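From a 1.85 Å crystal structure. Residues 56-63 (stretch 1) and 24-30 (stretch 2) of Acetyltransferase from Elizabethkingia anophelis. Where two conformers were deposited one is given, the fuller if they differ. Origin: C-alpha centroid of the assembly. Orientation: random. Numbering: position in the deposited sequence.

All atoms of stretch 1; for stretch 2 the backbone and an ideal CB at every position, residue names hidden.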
ATOM      1  N   GLU A  56     -14.623  20.887  21.556  1.00 63.52           N
ATOM      2  CA  GLU A  56     -15.133  20.560  20.231  1.00 61.45           C
ATOM      3  C   GLU A  56     -14.805  19.114  19.887  1.00 54.11           C
ATOM      4  O   GLU A  56     -13.708  18.643  20.186  1.00 48.89           O
ATOM      5  CB  GLU A  56     -14.512  21.500  19.197  1.00 68.85           C
ATOM      6  CG  GLU A  56     -14.940  21.256  17.774  1.00 66.32           C
ATOM      7  CD  GLU A  56     -14.248  22.193  16.803  1.00 67.29           C
ATOM      8  OE1 GLU A  56     -13.300  22.893  17.221  1.00 69.28           O
ATOM      9  OE2 GLU A  56     -14.645  22.222  15.620  1.00 69.17           O
ATOM     10  N   ILE A  57     -15.753  18.414  19.263  1.00 41.18           N
ATOM     11  CA  ILE A  57     -15.498  17.069  18.752  0.50 38.38           C
ATOM     12  C   ILE A  57     -14.719  17.205  17.448  1.00 40.86           C
ATOM     13  O   ILE A  57     -15.251  17.681  16.442  1.00 41.11           O
ATOM     14  CB  ILE A  57     -16.794  16.281  18.539  0.50 39.00           C
ATOM     15  CG1 ILE A  57     -17.630  16.268  19.821  0.50 45.16           C
ATOM     16  CG2 ILE A  57     -16.471  14.844  18.110  0.50 35.15           C
ATOM     17  CD1 ILE A  57     -16.945  15.567  20.973  0.50 38.16           C
ATOM     18  N   ILE A  58     -13.456  16.790  17.461  1.00 40.08           N
ATOM     19  CA  ILE A  58     -12.589  16.929  16.299  1.00 42.02           C
ATOM     20  C   ILE A  58     -12.175  15.591  15.712  1.00 37.08           C
ATOM     21  O   ILE A  58     -11.456  15.566  14.710  1.00 41.60           O
ATOM     22  CB  ILE A  58     -11.337  17.761  16.635  1.00 43.06           C
ATOM     23  CG1 ILE A  58     -10.547  17.051  17.732  1.00 51.14           C
ATOM     24  CG2 ILE A  58     -11.728  19.183  17.053  1.00 50.82           C
ATOM     25  CD1 ILE A  58      -9.173  17.591  17.927  1.00 63.05           C
ATOM     26  N   GLY A  59     -12.607  14.484  16.291  1.00 37.16           N
ATOM     27  CA  GLY A  59     -12.247  13.188  15.747  1.00 31.39           C
ATOM     28  C   GLY A  59     -13.091  12.124  16.402  1.00 33.00           C
ATOM     29  O   GLY A  59     -13.770  12.374  17.405  1.00 36.50           O
ATOM     30  N   CYS A  60     -13.031  10.923  15.821  1.00 32.20           N
ATOM     31  CA  CYS A  60     -13.849   9.809  16.294  1.00 31.96           C
ATOM     32  C   CYS A  60     -13.316   8.513  15.719  1.00 34.79           C
ATOM     33  O   CYS A  60     -12.607   8.507  14.707  1.00 34.03           O
ATOM     34  CB  CYS A  60     -15.322   9.980  15.897  1.00 33.15           C
ATOM     35  SG  CYS A  60     -15.588  10.057  14.099  1.00 38.94           S
ATOM     36  N   TYR A  61     -13.681   7.409  16.370  1.00 33.15           N
ATOM     37  CA  TYR A  61     -13.490   6.091  15.777  1.00 31.90           C
ATOM     38  C   TYR A  61     -14.600   5.150  16.251  1.00 32.40           C
ATOM     39  O   TYR A  61     -15.258   5.386  17.270  1.00 33.46           O
ATOM     40  CB  TYR A  61     -12.104   5.504  16.089  1.00 28.67           C
ATOM     41  CG  TYR A  61     -11.783   5.225  17.544  1.00 32.37           C
ATOM     42  CD1 TYR A  61     -12.226   4.053  18.172  1.00 30.88           C
ATOM     43  CD2 TYR A  61     -10.978   6.100  18.279  1.00 33.50           C
ATOM     44  CE1 TYR A  61     -11.891   3.777  19.486  1.00 35.42           C
ATOM     45  CE2 TYR A  61     -10.635   5.828  19.604  1.00 31.87           C
ATOM     46  CZ  TYR A  61     -11.097   4.663  20.200  1.00 36.52           C
ATOM     47  OH  TYR A  61     -10.762   4.368  21.503  1.00 36.13           O
ATOM     48  N   VAL A  62     -14.805   4.089  15.473  1.00 33.18           N
ATOM     49  CA  VAL A  62     -15.788   3.051  15.765  1.00 32.04           C
ATOM     50  C   VAL A  62     -15.076   1.703  15.812  1.00 29.41           C
ATOM     51  O   VAL A  62     -14.396   1.317  14.843  1.00 32.10           O
ATOM     52  CB  VAL A  62     -16.907   3.015  14.715  1.00 29.74           C
ATOM     53  CG1 VAL A  62     -17.868   1.855  15.020  1.00 31.92           C
ATOM     54  CG2 VAL A  62     -17.619   4.354  14.660  1.00 32.19           C
ATOM     55  N   LEU A  63     -15.237   0.992  16.931  1.00 30.57           N
ATOM     56  CA  LEU A  63     -14.764  -0.379  17.082  1.00 32.21           C
ATOM     57  C   LEU A  63     -15.915  -1.340  16.829  1.00 32.89           C
ATOM     58  O   LEU A  63     -17.007  -1.157  17.373  1.00 36.71           O
ATOM     59  CB  LEU A  63     -14.205  -0.618  18.481  1.00 34.68           C
ATOM     60  CG  LEU A  63     -12.763  -0.200  18.724  1.00 36.68           C
ATOM     61  CD1 LEU A  63     -12.447  -0.338  20.181  1.00 32.81           C
ATOM     62  CD2 LEU A  63     -11.820  -1.086  17.881  1.00 43.54           C
ATOM     63  N   UNK A  24     -24.699  12.365  17.050  1.00 45.44           N
ATOM     64  CA  UNK A  24     -23.715  11.519  16.382  0.67 42.10           C
ATOM     65  C   UNK A  24     -22.976  12.393  15.373  1.00 41.97           C
ATOM     66  O   UNK A  24     -23.627  13.035  14.539  1.00 43.83           O
ATOM     67  CB  UNK A  24     -24.372  10.314  15.705  0.67 42.10           C
ATOM     68  N   UNK A  25     -21.633  12.464  15.409  1.00 42.20           N
ATOM     69  CA  UNK A  25     -20.890  13.353  14.485  1.00 43.48           C
ATOM     70  C   UNK A  25     -20.789  12.762  13.082  1.00 46.78           C
ATOM     71  O   UNK A  25     -19.758  12.226  12.652  1.00 45.42           O
ATOM     72  CB  UNK A  25     -19.484  13.623  15.024  1.00 43.48           C
ATOM     73  N   UNK A  26     -21.903  12.836  12.349  1.00 43.25           N
ATOM     74  CA  UNK A  26     -21.924  12.269  11.006  1.00 44.37           C
ATOM     75  C   UNK A  26     -20.961  12.998  10.082  1.00 49.06           C
ATOM     76  O   UNK A  26     -20.355  12.378   9.199  1.00 41.13           O
ATOM     77  CB  UNK A  26     -23.341  12.318  10.430  1.00 44.37           C
ATOM     78  N   UNK A  27     -20.819  14.318  10.260  1.00 48.06           N
ATOM     79  CA  UNK A  27     -19.817  15.075   9.513  1.00 53.20           C
ATOM     80  C   UNK A  27     -18.463  14.378   9.561  1.00 48.39           C
ATOM     81  O   UNK A  27     -17.810  14.179   8.527  1.00 49.39           O
ATOM     82  CB  UNK A  27     -19.698  16.497  10.066  1.00 53.20           C
ATOM     83  N   UNK A  28     -18.040  13.961  10.754  1.00 37.22           N
ATOM     84  CA  UNK A  28     -16.754  13.280  10.869  1.00 41.15           C
ATOM     85  C   UNK A  28     -16.805  11.864  10.295  1.00 39.86           C
ATOM     86  O   UNK A  28     -15.947  11.486   9.486  1.00 38.05           O
ATOM     87  CB  UNK A  28     -16.316  13.232  12.334  1.00 41.15           C
ATOM     88  N   UNK A  29     -17.791  11.060  10.711  1.00 41.27           N
ATOM     89  CA  UNK A  29     -17.864   9.672  10.243  1.00 37.45           C
ATOM     90  C   UNK A  29     -17.907   9.600   8.720  1.00 35.46           C
ATOM     91  O   UNK A  29     -17.287   8.713   8.116  1.00 33.92           O
ATOM     92  CB  UNK A  29     -19.093   8.976  10.832  1.00 37.45           C
ATOM     93  N   UNK A  30     -18.608  10.546   8.082  1.00 36.14           N
ATOM     94  CA  UNK A  30     -18.739  10.547   6.633  1.00 43.71           C
ATOM     95  C   UNK A  30     -17.436  10.908   5.935  1.00 38.78           C
ATOM     96  O   UNK A  30     -17.304  10.627   4.742  1.00 38.32           O
ATOM     97  CB  UNK A  30     -19.840  11.521   6.209  1.00 43.71           C
TER

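Residues 56-63 form a strand, and the segment 24-30 enters a helix that crosses it at 58°, the two axes approaching to 8.3 Å. The strand offers the helix an apolar surface made by Ile-57, Cys-60 and Val-62, whose CA-to-CB bonds point toward it.

At position 24 the ideal CB has nothing of the strand within 5.5 Å, and the extended backbone (phi/psi -85/126) accepts almost any residue. The deposited residue is Ile-24, which makes no contact with the strand.

Position 25 directs its CB toward the strand, 4.5 Å from Ile-57 CG2 and 5.4 Å from Cys-60 SG. A small or medium apolar group would suit these neighbours. The position also immediately precedes the helix, where Ser, Thr or Asp are common, and its phi of -77° is compatible with proline. It is Pro-25. Its CB lies 4.5 Å from Ile-57 CG2, a loose apolar contact, while its carbonyl oxygen accepts a hydrogen bond from the backbone N of residue 29 (N to O, 3.0 Å).

Position 26 points away from the strand and position 27 is out of its reach, so stretch 1 restricts neither, and most helix-compatible residues would serve. They are Tyr-26, whose hydroxyl is hydrogen-bonded elsewhere in the structure, and Asp-27.

Position 28 is the most constrained. Its CB points toward the strand, with the ideal CB 3.7 Å from Cys-60 SG and 5.3 Å from Gly-59 C. The strand backbone at Ile-58 and Gly-59 lies within reach beyond the CB, next to Ile-57, and a medium apolar chain such as Leu or Met could lie against it. Leu-28 is found, with chi1 m and chi2 t. Its CD1 packs 3.9 Å from Ile-57 CG2 and reaches the backbone at 3.4 Å from Gly-59 N and 3.7 Å from Ile-58 C, while its CB touches Cys-60 SG at 3.7 Å. These are packing contacts; no hydrogen bond links the two stretches.

At position 29 CA-to-CB runs sideways, leaving the ideal CB 4.9 Å from Cys-60 SG. A short side chain would leave the strand largely untouched, whereas Leu, Met or Phe could extend to it. Leu-29 (chi1 m, chi2 t) does so: its end comes nearer than its CB, with CD2 lying 3.7 Å from Cys-60 SG and 3.8 Å from Val-62 CG2.

Position 30 lies out of reach, and stretch 1 expresses no preference there. It is Leu-30.

Stretch 2 24-30: IPYDLLL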
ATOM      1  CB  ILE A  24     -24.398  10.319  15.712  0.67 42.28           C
ATOM      2  CG1 ILE A  24     -25.099   9.452  16.761  0.67 41.91           C
ATOM      3  CG2 ILE A  24     -23.414   9.505  14.872  0.67 38.56           C
ATOM      4  CD1 ILE A  24     -24.162   8.609  17.587  0.67 43.63           C
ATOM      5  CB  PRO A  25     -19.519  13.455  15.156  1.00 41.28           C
ATOM      6  CG  PRO A  25     -19.340  12.106  15.775  1.00 41.70           C
ATOM      7  CD  PRO A  25     -20.720  11.744  16.318  1.00 45.05           C
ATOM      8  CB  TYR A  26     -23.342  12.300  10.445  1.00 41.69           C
ATOM      9  CG  TYR A  26     -24.234  11.248  11.056  1.00 42.78           C
ATOM     10  CD1 TYR A  26     -25.260  11.604  11.935  1.00 43.84           C
ATOM     11  CD2 TYR A  26     -24.046   9.897  10.769  1.00 42.69           C
ATOM     12  CE1 TYR A  26     -26.078  10.639  12.499  1.00 48.03           C
ATOM     13  CE2 TYR A  26     -24.854   8.929  11.320  1.00 44.02           C
ATOM     14  CZ  TYR A  26     -25.875   9.306  12.185  1.00 44.89           C
ATOM     15  OH  TYR A  26     -26.685   8.339  12.736  1.00 41.91           O
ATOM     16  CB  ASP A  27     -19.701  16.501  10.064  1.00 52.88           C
ATOM     17  CG  ASP A  27     -20.766  17.433   9.514  1.00 78.69           C
ATOM     18  OD1 ASP A  27     -21.634  16.967   8.744  1.00 86.97           O
ATOM     19  OD2 ASP A  27     -20.730  18.639   9.846  1.00 84.79           O
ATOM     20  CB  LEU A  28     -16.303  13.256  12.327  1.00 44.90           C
ATOM     21  CG  LEU A  28     -15.862  14.599  12.902  1.00 42.74           C
ATOM     22  CD1 LEU A  28     -15.402  14.428  14.350  1.00 41.75           C
ATOM     23  CD2 LEU A  28     -14.762  15.210  12.034  1.00 50.23           C
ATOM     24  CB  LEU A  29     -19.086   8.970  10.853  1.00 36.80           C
ATOM     25  CG  LEU A  29     -19.043   8.861  12.378  1.00 33.42           C
ATOM     26  CD1 LEU A  29     -20.450   8.728  12.993  1.00 32.06           C
ATOM     27  CD2 LEU A  29     -18.141   7.698  12.832  1.00 30.47           C
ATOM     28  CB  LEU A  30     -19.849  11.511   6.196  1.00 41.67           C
ATOM     29  CG  LEU A  30     -21.296  11.040   6.438  1.00 41.70           C
ATOM     30  CD1 LEU A  30     -22.307  12.195   6.318  1.00 39.96           C
ATOM     31  CD2 LEU A  30     -21.678   9.907   5.483  1.00 39.36           C
TER
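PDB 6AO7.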